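PDB 7O2N: UTP--glucose-1-phosphate uridylyltransferase YngB from Bacillus subtilis, which catalyses the formation of UDP-glucose from glucose-1-phosphate and UTP, a step toward the glycolipid and teichoic acid decoration of the cell envelope. Local coordinates for residues Ser137-Leu142 and Leu247-Arg252. Numbering follows the deposited sequence.
Sequences SETPAL and LLEGNR
Glu249 offers a clear case of a single carboxylate gripping two successive backbone amides. Its CB leaves the chain on the side facing residues 137-142, and CG carries the chain into a bend at chi2 (-114°), so that the carboxylate comes up against the turn that follows Ser137. The two oxygens then divide the work: OE2 accepts the N-H of Glu138, with 2.8 Å between Glu249 OE2 and Glu138 N, and OE1 accepts the next N-H along, with 3.2 Å between Glu249 OE1 and Thr139 N. Both use their syn lone pairs, and the N-H...O angles of 155° and 158° are similarly close to straight, so the group is held by two bonds that together fix its rotation. OE2 also lies against CA and CB of Ser137, and OE1 against CB of Thr139.

The chelated turn links strand 133-136 to helix 141-152 in the nucleotidyltransferase domain of GT-A type. Strand 133-136 pairs antiparallel with strand 251-254 in a small two-stranded sheet, and the carboxylate joins the two chains just beyond that pairing, near the backbone bond of Asn251 with Val136. Here Gly250 comes close to Ser137, their CA atoms 4.2 Å apart, and the serine OG, turned beside its own backbone N, lies beside Gly250 CA.

The side chain of Glu138 crosses that of Glu249 at about a right angle, and Glu138 OE2 lies 4.8 Å from Glu249 OE2; this like charge may raise the proton affinity of both, while the two amide donors should offset it at Glu249. On the buried flank, Leu248 CD2 lies 3.7 Å from Ala141 O and 4.2 Å from Ala141 CB, and Gln144 of helix 141-152 accepts the N-H of Glu249 at OE1 and donates from NE2 to Thr139 O.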
loop_
_atom_site.group_PDB
_atom_site.type_symbol
_atom_site.label_atom_id
_atom_site.label_comp_id
_atom_site.label_asym_id
_atom_site.label_seq_id
_atom_site.Cartn_x
_atom_site.Cartn_y
_atom_site.Cartn_z
ATOM N N SER A 137 15.416 12.757 -10.461
ATOM C CA SER A 137 16.127 13.914 -10.989
ATOM C C SER A 137 17.518 14.032 -10.372
ATOM O O SER A 137 17.710 13.653 -9.227
ATOM C CB SER A 137 15.347 15.172 -10.738
ATOM O OG SER A 137 14.060 15.064 -11.302
ATOM N N GLU A 138 18.466 14.602 -11.127
ATOM C CA GLU A 138 19.773 14.926 -10.574
ATOM C C GLU A 138 19.609 16.114 -9.624
ATOM O O GLU A 138 20.203 16.181 -8.549
ATOM C CB GLU A 138 20.781 15.204 -11.694
ATOM C CG GLU A 138 20.960 14.034 -12.639
ATOM C CD GLU A 138 22.054 14.244 -13.668
ATOM O OE1 GLU A 138 22.974 13.409 -13.725
ATOM O OE2 GLU A 138 21.978 15.238 -14.416
ATOM N N THR A 139 18.775 17.056 -10.054
ATOM C CA THR A 139 18.355 18.200 -9.277
ATOM C C THR A 139 16.879 18.019 -8.906
ATOM O O THR A 139 16.007 17.980 -9.782
ATOM C CB THR A 139 18.576 19.425 -10.164
ATOM O OG1 THR A 139 19.972 19.691 -10.139
ATOM C CG2 THR A 139 17.799 20.653 -9.755
ATOM N N PRO A 140 16.531 17.948 -7.598
ATOM C CA PRO A 140 15.144 17.736 -7.186
ATOM C C PRO A 140 14.221 18.744 -7.861
ATOM O O PRO A 140 14.539 19.933 -7.959
ATOM C CB PRO A 140 15.182 17.979 -5.671
ATOM C CG PRO A 140 16.603 17.666 -5.276
ATOM C CD PRO A 140 17.437 18.124 -6.453
ATOM N N ALA A 141 13.073 18.231 -8.322
ATOM C CA ALA A 141 12.189 18.978 -9.207
ATOM C C ALA A 141 11.934 20.389 -8.683
ATOM O O ALA A 141 12.124 21.350 -9.423
ATOM C CB ALA A 141 10.904 18.217 -9.413
ATOM N N LEU A 142 11.500 20.506 -7.414
ATOM C CA LEU A 142 11.118 21.795 -6.845
ATOM C C LEU A 142 12.294 22.771 -6.825
ATOM O O LEU A 142 12.103 23.942 -7.152
ATOM C CB LEU A 142 10.537 21.597 -5.443
ATOM C CG LEU A 142 10.245 22.868 -4.649
ATOM C CD1 LEU A 142 9.012 23.562 -5.209
ATOM C CD2 LEU A 142 10.039 22.511 -3.182
ATOM N N LEU A 247 10.863 24.118 -17.490
ATOM C CA LEU A 247 10.810 22.756 -17.990
ATOM C C LEU A 247 11.649 21.911 -17.041
ATOM O O LEU A 247 12.753 22.296 -16.666
ATOM C CB LEU A 247 11.351 22.702 -19.419
ATOM C CG LEU A 247 11.045 21.419 -20.200
ATOM C CD1 LEU A 247 9.685 21.460 -20.907
ATOM C CD2 LEU A 247 12.166 21.135 -21.185
ATOM N N LEU A 248 11.080 20.786 -16.609
ATOM C CA LEU A 248 11.674 20.006 -15.543
ATOM C C LEU A 248 12.547 18.903 -16.131
ATOM O O LEU A 248 12.129 18.163 -17.025
ATOM C CB LEU A 248 10.541 19.420 -14.700
ATOM C CG LEU A 248 9.731 20.436 -13.899
ATOM C CD1 LEU A 248 8.382 19.868 -13.503
ATOM C CD2 LEU A 248 10.497 20.872 -12.669
ATOM N N GLU A 249 13.717 18.730 -15.521
ATOM C CA GLU A 249 14.747 17.847 -16.021
ATOM C C GLU A 249 14.358 16.370 -15.914
ATOM O O GLU A 249 14.551 15.635 -16.883
ATOM C CB GLU A 249 16.109 18.217 -15.431
ATOM C CG GLU A 249 17.043 17.037 -15.242
ATOM C CD GLU A 249 17.382 16.686 -13.803
ATOM O OE1 GLU A 249 17.763 17.597 -13.043
ATOM O OE2 GLU A 249 17.289 15.499 -13.456
ATOM N N GLY A 250 13.812 15.925 -14.778
ATOM C CA GLY A 250 13.850 14.494 -14.466
ATOM C C GLY A 250 12.799 13.598 -15.141
ATOM O O GLY A 250 12.020 14.022 -16.001
ATOM N N ASN A 251 12.759 12.339 -14.686
ATOM C CA ASN A 251 11.823 11.333 -15.169
ATOM C C ASN A 251 10.606 11.261 -14.270
ATOM O O ASN A 251 10.751 11.126 -13.054
ATOM C CB ASN A 251 12.429 9.935 -15.186
ATOM C CG ASN A 251 13.211 9.701 -16.455
ATOM O OD1 ASN A 251 12.705 9.971 -17.550
ATOM N ND2 ASN A 251 14.452 9.258 -16.309
ATOM N N ARG A 252 9.419 11.301 -14.889
ATOM C CA ARG A 252 8.188 11.566 -14.162
ATOM C C ARG A 252 7.226 10.370 -14.158
ATOM O O ARG A 252 6.792 9.894 -15.205
ATOM C CB ARG A 252 7.519 12.801 -14.760
ATOM C CG ARG A 252 6.061 12.913 -14.362
ATOM C CD ARG A 252 5.439 14.219 -14.761
ATOM N NE ARG A 252 4.048 14.046 -14.369
ATOM C CZ ARG A 252 3.095 13.640 -15.199
ATOM N NH1 ARG A 252 3.404 13.418 -16.474
ATOM N NH2 ARG A 252 1.854 13.494 -14.750
#